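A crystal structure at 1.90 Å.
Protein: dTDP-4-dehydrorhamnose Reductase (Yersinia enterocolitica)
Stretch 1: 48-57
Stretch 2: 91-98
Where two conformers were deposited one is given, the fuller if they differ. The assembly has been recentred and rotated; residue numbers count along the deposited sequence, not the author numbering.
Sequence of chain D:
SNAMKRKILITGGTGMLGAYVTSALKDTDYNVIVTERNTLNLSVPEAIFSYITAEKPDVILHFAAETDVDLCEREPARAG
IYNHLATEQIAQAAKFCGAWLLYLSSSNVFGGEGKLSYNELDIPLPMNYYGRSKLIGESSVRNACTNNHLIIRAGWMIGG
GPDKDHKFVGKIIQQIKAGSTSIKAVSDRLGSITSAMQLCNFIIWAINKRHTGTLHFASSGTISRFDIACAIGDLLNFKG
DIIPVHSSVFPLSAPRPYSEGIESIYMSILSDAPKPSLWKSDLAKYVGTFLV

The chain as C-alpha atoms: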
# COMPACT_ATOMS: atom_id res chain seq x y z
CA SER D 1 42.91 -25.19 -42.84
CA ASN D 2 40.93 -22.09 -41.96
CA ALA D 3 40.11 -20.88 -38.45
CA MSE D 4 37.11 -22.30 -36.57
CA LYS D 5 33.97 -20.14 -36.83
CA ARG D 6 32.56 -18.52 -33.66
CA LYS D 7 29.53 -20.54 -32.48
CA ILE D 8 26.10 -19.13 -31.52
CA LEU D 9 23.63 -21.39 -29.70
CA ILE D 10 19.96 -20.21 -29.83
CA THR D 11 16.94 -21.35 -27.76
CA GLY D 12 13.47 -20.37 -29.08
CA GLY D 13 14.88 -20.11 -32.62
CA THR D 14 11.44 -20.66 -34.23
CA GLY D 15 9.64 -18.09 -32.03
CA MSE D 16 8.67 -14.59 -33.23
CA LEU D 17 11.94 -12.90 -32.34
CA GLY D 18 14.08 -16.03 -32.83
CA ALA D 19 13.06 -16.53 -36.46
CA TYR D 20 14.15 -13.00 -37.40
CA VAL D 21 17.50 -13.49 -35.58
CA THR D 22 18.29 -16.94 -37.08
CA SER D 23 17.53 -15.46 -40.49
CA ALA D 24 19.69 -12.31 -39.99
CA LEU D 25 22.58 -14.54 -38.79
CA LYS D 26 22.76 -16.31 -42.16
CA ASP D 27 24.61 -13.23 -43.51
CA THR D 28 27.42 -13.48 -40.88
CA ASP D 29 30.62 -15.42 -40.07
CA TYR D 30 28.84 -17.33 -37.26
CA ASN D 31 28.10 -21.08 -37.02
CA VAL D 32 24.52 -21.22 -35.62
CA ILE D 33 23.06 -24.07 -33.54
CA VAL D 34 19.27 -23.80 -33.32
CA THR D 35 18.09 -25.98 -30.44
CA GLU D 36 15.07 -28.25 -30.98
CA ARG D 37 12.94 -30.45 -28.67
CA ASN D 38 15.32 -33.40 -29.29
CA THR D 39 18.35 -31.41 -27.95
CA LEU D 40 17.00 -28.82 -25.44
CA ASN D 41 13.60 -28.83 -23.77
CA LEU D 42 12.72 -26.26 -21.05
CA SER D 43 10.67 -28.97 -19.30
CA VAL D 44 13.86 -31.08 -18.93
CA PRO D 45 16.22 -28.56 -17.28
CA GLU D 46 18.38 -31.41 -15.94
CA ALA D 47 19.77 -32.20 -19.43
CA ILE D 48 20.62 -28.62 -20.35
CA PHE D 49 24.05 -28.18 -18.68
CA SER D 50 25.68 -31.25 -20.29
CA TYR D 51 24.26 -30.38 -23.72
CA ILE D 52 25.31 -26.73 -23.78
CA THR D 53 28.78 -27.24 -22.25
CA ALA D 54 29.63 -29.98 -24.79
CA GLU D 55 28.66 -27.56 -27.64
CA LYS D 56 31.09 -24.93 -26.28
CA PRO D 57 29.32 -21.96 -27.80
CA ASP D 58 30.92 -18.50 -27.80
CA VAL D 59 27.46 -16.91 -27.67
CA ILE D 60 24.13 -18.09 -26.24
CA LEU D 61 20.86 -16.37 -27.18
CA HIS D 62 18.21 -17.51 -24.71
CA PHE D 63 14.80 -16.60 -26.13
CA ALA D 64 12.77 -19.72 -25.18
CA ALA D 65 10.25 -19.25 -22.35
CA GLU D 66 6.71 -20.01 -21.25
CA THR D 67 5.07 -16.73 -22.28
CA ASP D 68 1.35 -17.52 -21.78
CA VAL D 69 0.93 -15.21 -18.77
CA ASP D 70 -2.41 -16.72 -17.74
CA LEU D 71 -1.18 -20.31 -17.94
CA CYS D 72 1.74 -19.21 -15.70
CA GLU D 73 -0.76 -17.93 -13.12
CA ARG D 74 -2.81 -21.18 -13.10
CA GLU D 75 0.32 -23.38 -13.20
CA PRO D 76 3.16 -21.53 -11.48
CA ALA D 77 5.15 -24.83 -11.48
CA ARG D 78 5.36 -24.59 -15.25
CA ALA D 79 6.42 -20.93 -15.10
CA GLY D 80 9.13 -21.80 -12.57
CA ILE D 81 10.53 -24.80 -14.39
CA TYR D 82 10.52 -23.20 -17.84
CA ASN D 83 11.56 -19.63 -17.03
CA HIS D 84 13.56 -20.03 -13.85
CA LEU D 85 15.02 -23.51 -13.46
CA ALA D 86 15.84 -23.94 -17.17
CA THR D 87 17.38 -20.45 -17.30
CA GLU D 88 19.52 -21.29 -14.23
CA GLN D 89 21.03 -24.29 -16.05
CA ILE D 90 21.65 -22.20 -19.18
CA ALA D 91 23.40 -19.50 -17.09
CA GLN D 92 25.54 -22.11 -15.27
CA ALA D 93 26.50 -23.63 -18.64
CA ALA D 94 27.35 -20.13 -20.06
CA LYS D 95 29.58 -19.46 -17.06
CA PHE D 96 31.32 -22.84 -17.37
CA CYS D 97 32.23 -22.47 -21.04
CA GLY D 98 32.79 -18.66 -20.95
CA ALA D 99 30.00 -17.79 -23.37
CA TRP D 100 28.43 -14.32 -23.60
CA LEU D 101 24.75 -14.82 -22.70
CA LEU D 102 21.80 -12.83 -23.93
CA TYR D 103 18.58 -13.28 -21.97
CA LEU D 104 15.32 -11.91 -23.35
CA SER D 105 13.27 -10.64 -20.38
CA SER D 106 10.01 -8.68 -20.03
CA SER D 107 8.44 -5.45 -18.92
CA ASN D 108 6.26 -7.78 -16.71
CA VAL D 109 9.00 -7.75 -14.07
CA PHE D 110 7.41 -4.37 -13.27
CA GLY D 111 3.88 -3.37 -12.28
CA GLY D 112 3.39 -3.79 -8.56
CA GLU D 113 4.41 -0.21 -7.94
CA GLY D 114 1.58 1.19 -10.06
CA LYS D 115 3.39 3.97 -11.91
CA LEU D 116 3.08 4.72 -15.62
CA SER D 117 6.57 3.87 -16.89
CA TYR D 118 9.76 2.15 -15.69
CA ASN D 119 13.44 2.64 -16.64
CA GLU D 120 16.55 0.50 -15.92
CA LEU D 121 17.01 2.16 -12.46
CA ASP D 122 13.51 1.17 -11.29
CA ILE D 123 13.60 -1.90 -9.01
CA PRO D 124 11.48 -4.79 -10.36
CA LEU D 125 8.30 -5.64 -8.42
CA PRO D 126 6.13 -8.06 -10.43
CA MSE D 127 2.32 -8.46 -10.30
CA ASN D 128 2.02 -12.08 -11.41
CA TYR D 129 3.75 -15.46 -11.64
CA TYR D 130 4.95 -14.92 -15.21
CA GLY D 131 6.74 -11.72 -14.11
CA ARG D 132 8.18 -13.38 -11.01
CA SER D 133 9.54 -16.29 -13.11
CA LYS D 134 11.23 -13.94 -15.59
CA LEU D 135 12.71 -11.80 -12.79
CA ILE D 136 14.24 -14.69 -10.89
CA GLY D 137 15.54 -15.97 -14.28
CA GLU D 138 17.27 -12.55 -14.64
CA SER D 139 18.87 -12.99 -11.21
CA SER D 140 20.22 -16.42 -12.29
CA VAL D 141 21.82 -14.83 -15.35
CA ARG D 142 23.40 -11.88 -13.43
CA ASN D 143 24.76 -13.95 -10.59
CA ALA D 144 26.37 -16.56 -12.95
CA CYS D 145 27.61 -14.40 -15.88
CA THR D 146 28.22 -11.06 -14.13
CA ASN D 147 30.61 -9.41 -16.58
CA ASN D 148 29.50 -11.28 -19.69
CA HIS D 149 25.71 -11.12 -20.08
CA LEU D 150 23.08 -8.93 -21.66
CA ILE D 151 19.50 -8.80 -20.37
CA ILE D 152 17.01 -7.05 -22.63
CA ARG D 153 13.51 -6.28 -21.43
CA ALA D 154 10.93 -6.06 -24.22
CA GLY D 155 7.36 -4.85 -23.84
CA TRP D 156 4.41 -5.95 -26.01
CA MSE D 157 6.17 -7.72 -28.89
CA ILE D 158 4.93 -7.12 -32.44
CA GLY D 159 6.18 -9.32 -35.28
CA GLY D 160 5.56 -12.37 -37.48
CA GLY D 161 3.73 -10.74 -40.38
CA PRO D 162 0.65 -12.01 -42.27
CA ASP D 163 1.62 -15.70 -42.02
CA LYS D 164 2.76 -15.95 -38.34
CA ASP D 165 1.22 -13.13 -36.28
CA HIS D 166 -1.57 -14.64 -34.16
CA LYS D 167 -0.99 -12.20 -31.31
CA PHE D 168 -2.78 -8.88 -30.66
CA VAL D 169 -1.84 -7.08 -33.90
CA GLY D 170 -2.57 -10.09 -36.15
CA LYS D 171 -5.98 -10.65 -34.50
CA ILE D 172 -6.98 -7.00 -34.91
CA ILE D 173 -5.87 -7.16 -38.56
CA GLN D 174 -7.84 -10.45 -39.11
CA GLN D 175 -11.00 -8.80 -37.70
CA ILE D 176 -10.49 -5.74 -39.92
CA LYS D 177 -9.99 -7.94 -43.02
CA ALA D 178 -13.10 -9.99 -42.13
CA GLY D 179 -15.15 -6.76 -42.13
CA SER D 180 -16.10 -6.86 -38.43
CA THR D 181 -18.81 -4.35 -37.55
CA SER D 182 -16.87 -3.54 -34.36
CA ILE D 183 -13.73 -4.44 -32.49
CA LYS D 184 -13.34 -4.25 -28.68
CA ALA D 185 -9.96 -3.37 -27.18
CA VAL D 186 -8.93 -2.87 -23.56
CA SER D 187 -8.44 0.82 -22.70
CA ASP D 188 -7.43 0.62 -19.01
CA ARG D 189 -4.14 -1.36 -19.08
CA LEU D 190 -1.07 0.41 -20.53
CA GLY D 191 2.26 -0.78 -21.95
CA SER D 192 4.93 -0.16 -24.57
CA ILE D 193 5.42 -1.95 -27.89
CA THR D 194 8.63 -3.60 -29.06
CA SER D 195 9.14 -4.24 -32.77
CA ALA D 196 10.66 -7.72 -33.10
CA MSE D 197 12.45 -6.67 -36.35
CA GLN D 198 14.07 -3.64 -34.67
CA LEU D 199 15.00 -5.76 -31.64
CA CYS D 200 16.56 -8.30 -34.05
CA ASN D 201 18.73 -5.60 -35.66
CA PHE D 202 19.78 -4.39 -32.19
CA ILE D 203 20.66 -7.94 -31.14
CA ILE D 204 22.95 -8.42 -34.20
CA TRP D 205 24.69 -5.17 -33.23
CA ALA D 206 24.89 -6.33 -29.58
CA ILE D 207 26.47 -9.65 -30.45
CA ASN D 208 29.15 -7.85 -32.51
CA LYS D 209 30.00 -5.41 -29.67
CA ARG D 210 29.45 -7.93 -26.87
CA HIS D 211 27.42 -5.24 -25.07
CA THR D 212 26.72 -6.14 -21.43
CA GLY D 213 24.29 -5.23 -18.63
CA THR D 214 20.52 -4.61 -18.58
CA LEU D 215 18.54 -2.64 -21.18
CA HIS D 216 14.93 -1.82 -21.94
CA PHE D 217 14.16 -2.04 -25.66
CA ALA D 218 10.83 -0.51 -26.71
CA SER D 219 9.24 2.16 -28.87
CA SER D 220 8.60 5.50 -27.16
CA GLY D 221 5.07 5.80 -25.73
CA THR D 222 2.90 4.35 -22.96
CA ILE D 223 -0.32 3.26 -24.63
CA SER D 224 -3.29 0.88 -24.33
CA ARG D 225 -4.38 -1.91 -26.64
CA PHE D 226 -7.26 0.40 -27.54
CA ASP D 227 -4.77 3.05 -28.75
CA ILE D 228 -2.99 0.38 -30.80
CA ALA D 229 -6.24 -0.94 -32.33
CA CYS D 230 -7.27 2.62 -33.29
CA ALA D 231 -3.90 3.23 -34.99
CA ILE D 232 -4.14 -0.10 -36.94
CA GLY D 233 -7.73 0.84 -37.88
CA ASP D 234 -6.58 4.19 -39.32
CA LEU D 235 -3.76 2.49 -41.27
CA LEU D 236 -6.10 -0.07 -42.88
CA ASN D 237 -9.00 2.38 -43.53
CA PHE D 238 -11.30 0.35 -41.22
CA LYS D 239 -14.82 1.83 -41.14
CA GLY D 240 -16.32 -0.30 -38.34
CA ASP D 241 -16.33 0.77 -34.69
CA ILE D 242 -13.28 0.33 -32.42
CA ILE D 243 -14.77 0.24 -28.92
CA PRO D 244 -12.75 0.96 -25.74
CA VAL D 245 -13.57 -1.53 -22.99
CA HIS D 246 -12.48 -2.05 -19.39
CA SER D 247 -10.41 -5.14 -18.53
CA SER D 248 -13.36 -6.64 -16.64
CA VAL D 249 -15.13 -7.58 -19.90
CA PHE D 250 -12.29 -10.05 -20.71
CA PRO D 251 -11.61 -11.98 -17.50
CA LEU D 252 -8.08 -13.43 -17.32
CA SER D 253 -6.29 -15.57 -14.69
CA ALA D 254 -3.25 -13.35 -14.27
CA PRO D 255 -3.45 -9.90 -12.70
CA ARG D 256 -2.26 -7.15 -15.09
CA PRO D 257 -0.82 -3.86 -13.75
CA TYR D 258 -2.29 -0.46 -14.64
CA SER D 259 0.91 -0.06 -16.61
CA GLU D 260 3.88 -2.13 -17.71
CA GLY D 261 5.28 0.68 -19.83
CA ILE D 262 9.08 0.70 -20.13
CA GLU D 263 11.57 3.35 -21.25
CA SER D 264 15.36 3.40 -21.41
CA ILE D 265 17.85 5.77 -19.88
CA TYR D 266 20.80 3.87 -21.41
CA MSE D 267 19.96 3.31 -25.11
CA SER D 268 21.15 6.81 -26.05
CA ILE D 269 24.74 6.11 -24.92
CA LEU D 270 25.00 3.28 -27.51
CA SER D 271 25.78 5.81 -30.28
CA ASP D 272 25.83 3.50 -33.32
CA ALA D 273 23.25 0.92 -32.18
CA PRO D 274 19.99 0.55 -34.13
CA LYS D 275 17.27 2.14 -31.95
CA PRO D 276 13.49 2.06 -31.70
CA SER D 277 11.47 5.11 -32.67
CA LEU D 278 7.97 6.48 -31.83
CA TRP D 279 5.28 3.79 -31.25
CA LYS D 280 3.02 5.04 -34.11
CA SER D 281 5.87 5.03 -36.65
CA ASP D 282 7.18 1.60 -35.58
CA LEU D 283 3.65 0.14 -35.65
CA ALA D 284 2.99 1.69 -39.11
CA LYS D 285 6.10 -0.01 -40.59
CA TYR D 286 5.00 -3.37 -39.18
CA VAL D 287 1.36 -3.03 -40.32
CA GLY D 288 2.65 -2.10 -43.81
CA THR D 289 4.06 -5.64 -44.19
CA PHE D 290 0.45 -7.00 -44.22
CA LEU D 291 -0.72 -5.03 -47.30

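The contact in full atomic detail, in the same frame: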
# COMPACT_ATOMS: atom_id res chain seq x y z
N ILE D 48 20.09 -29.81 -19.70
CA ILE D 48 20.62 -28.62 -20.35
C ILE D 48 22.13 -28.38 -20.18
O ILE D 48 22.82 -28.12 -21.16
CB ILE D 48 19.83 -27.38 -19.92
CG1 ILE D 48 18.39 -27.52 -20.45
CG2 ILE D 48 20.47 -26.10 -20.43
CD1 ILE D 48 17.47 -26.38 -20.05
N PHE D 49 22.64 -28.46 -18.95
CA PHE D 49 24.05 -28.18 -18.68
C PHE D 49 25.01 -29.04 -19.51
O PHE D 49 25.92 -28.50 -20.16
CB PHE D 49 24.35 -28.31 -17.18
CG PHE D 49 25.75 -27.92 -16.81
CD1 PHE D 49 26.78 -28.87 -16.81
CD2 PHE D 49 26.05 -26.61 -16.44
CE1 PHE D 49 28.07 -28.50 -16.47
CE2 PHE D 49 27.33 -26.24 -16.08
CZ PHE D 49 28.35 -27.18 -16.11
N SER D 50 24.80 -30.36 -19.52
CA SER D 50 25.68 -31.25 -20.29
C SER D 50 25.63 -30.93 -21.77
O SER D 50 26.67 -30.88 -22.42
CB SER D 50 25.32 -32.71 -20.08
OG SER D 50 25.59 -33.09 -18.76
N TYR D 51 24.43 -30.70 -22.29
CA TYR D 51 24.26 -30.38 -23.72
C TYR D 51 24.98 -29.09 -24.11
O TYR D 51 25.82 -29.10 -25.00
CB TYR D 51 22.78 -30.32 -24.14
CG TYR D 51 22.60 -29.76 -25.52
CD1 TYR D 51 23.01 -30.48 -26.65
CD2 TYR D 51 22.04 -28.51 -25.70
CE1 TYR D 51 22.87 -29.95 -27.94
CE2 TYR D 51 21.91 -27.96 -26.96
CZ TYR D 51 22.31 -28.67 -28.07
OH TYR D 51 22.15 -28.09 -29.30
N ILE D 52 24.68 -28.00 -23.42
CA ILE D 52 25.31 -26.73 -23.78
C ILE D 52 26.84 -26.72 -23.60
O ILE D 52 27.56 -26.23 -24.49
CB ILE D 52 24.65 -25.55 -23.06
CG1 ILE D 52 23.19 -25.46 -23.50
CG2 ILE D 52 25.41 -24.25 -23.34
CD1 ILE D 52 22.43 -24.30 -22.89
N THR D 53 27.34 -27.27 -22.49
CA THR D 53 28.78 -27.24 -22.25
C THR D 53 29.55 -28.04 -23.29
O THR D 53 30.63 -27.63 -23.69
CB THR D 53 29.18 -27.67 -20.81
OG1 THR D 53 28.62 -28.95 -20.51
CG2 THR D 53 28.65 -26.66 -19.81
N ALA D 54 28.98 -29.17 -23.74
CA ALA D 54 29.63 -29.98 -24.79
C ALA D 54 29.66 -29.24 -26.14
O ALA D 54 30.58 -29.46 -26.93
CB ALA D 54 28.96 -31.35 -24.95
N GLU D 55 28.68 -28.36 -26.39
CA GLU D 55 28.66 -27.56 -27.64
C GLU D 55 29.69 -26.44 -27.63
O GLU D 55 30.10 -25.96 -28.69
CB GLU D 55 27.27 -26.94 -27.89
CG GLU D 55 26.17 -27.94 -28.22
CD GLU D 55 26.44 -28.67 -29.51
OE1 GLU D 55 26.76 -27.99 -30.51
OE2 GLU D 55 26.33 -29.91 -29.54
N LYS D 56 30.09 -26.00 -26.43
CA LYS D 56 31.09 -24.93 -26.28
C LYS D 56 30.80 -23.70 -27.14
O LYS D 56 31.64 -23.27 -27.90
CB LYS D 56 32.50 -25.45 -26.55
CG LYS D 56 32.94 -26.48 -25.53
CD LYS D 56 34.31 -27.05 -25.84
CE LYS D 56 34.71 -28.03 -24.75
NZ LYS D 56 36.00 -28.67 -25.05
N PRO D 57 29.59 -23.13 -27.00
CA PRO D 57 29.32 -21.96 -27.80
C PRO D 57 30.08 -20.74 -27.30
O PRO D 57 30.45 -20.69 -26.13
CB PRO D 57 27.82 -21.74 -27.58
CG PRO D 57 27.57 -22.26 -26.20
CD PRO D 57 28.52 -23.42 -26.03
N ALA D 91 22.43 -20.46 -17.65
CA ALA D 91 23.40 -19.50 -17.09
C ALA D 91 24.64 -20.22 -16.51
O ALA D 91 25.76 -19.77 -16.71
CB ALA D 91 22.76 -18.64 -16.04
N GLN D 92 24.43 -21.35 -15.83
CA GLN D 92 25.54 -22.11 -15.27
C GLN D 92 26.42 -22.65 -16.42
O GLN D 92 27.64 -22.60 -16.33
CB GLN D 92 25.08 -23.26 -14.35
CG GLN D 92 24.52 -22.82 -13.00
CD GLN D 92 25.52 -22.01 -12.18
OE1 GLN D 92 26.73 -22.21 -12.27
NE2 GLN D 92 25.00 -21.13 -11.34
N ALA D 93 25.78 -23.14 -17.48
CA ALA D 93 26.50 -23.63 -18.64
C ALA D 93 27.29 -22.48 -19.33
O ALA D 93 28.46 -22.67 -19.69
CB ALA D 93 25.56 -24.30 -19.61
N ALA D 94 26.67 -21.31 -19.47
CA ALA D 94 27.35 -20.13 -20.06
C ALA D 94 28.60 -19.77 -19.25
O ALA D 94 29.68 -19.56 -19.82
CB ALA D 94 26.42 -18.93 -20.16
N LYS D 95 28.46 -19.75 -17.93
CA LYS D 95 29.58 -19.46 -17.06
C LYS D 95 30.71 -20.49 -17.22
O LYS D 95 31.88 -20.13 -17.30
CB LYS D 95 29.14 -19.47 -15.60
CG LYS D 95 30.28 -19.21 -14.63
CD LYS D 95 29.83 -19.38 -13.20
CE LYS D 95 31.00 -19.18 -12.23
NZ LYS D 95 30.54 -19.40 -10.84
N PHE D 96 30.34 -21.76 -17.25
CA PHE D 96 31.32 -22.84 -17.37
C PHE D 96 32.12 -22.78 -18.67
O PHE D 96 33.32 -22.96 -18.65
CB PHE D 96 30.65 -24.22 -17.24
CG PHE D 96 31.63 -25.35 -17.20
CD1 PHE D 96 32.26 -25.71 -16.00
CD2 PHE D 96 31.96 -26.06 -18.36
CE1 PHE D 96 33.18 -26.76 -15.96
CE2 PHE D 96 32.88 -27.11 -18.33
CZ PHE D 96 33.49 -27.46 -17.12
N CYS D 97 31.47 -22.54 -19.81
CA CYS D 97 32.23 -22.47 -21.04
C CYS D 97 32.65 -21.06 -21.47
O CYS D 97 33.27 -20.89 -22.50
CB CYS D 97 31.52 -23.25 -22.15
SG CYS D 97 29.97 -22.59 -22.64
N GLY D 98 32.38 -20.05 -20.65
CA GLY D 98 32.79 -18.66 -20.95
C GLY D 98 32.02 -17.95 -22.06
O GLY D 98 32.53 -16.99 -22.66

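Two helices, 48-55 and 91-97, lie side by side with their N-to-C directions 30° apart and their axes 8.8 Å apart at closest approach. No hydrogen bond crosses between them; the contact is made by apolar packing and buries 388 Å² in total. The backbones come near at Ala-93, whose CA is 5.2 Å from Phe-49 CA. Its CB points toward the first helix and is small enough for three side chains to gather round it: Ile-52 CG2 lies 3.7 Å from Ala-93 CB, Thr-53 CG2 3.9 Å and Phe-49 CD2 4.0 Å.

Phe-49 leaves its backbone sideways, but chi1 near t (-175°) and chi2 of -90° carry the ring across to the second helix. There it lies along the backbone, with Phe-49 CD2 3.6 Å from Ala-93 N and the ring edge, through Phe-49 CE2, 3.7 Å from Gln-92 O. That carbonyl also accepts the helical bond from Phe-96 N (3.0 Å). The tip of the ring reaches Phe-96, also t at chi1, in an offset edge-to-face pair: the edge of Phe-49 is directed toward the face of Phe-96, with centroids 5.7 Å apart, planes at 62° and Phe-49 CZ 3.9 Å from Phe-96 CG. Such a tilt sets the slightly positive ring hydrogens of one partner against the electron-rich face of the other. Gln-92 starts toward the first helix, but chi1 and chi2, both m, lead its amide away, and Gln-92 NE2 is hydrogen-bonded elsewhere in the structure.

Thr-53 divides its two branches by chemistry. In the p rotamer (chi1 54°), Thr-53 OG1 donates to Phe-49 O one turn back at 2.8 Å, satisfying the hydroxyl within its own helix, while the methyl faces the partner: Thr-53 CG2 is 3.7 Å from Phe-96 CD2 and meets Ala-93 as well. Ile-52, m at chi1 and t at chi2, points toward the second helix and applies its CG2 branch to Ala-93.

At the C-terminal ends, Lys-56 and Gly-98 both leave helical geometry with positive phi, a conformation that glycine adopts readily. Lys-56 CA sits 4.5 Å from Cys-97 SG, but the lysine's extended chi2 to chi4, all t, lead its amine away from the contact. Pro-57 follows, and its ring packs against the cysteine, with Pro-57 CD 3.8 Å from Cys-97 SG. The p rotamer of Cys-97 (chi1 65°) leaves the sulfur 3.3 Å from Ala-93 O, back along its own helix.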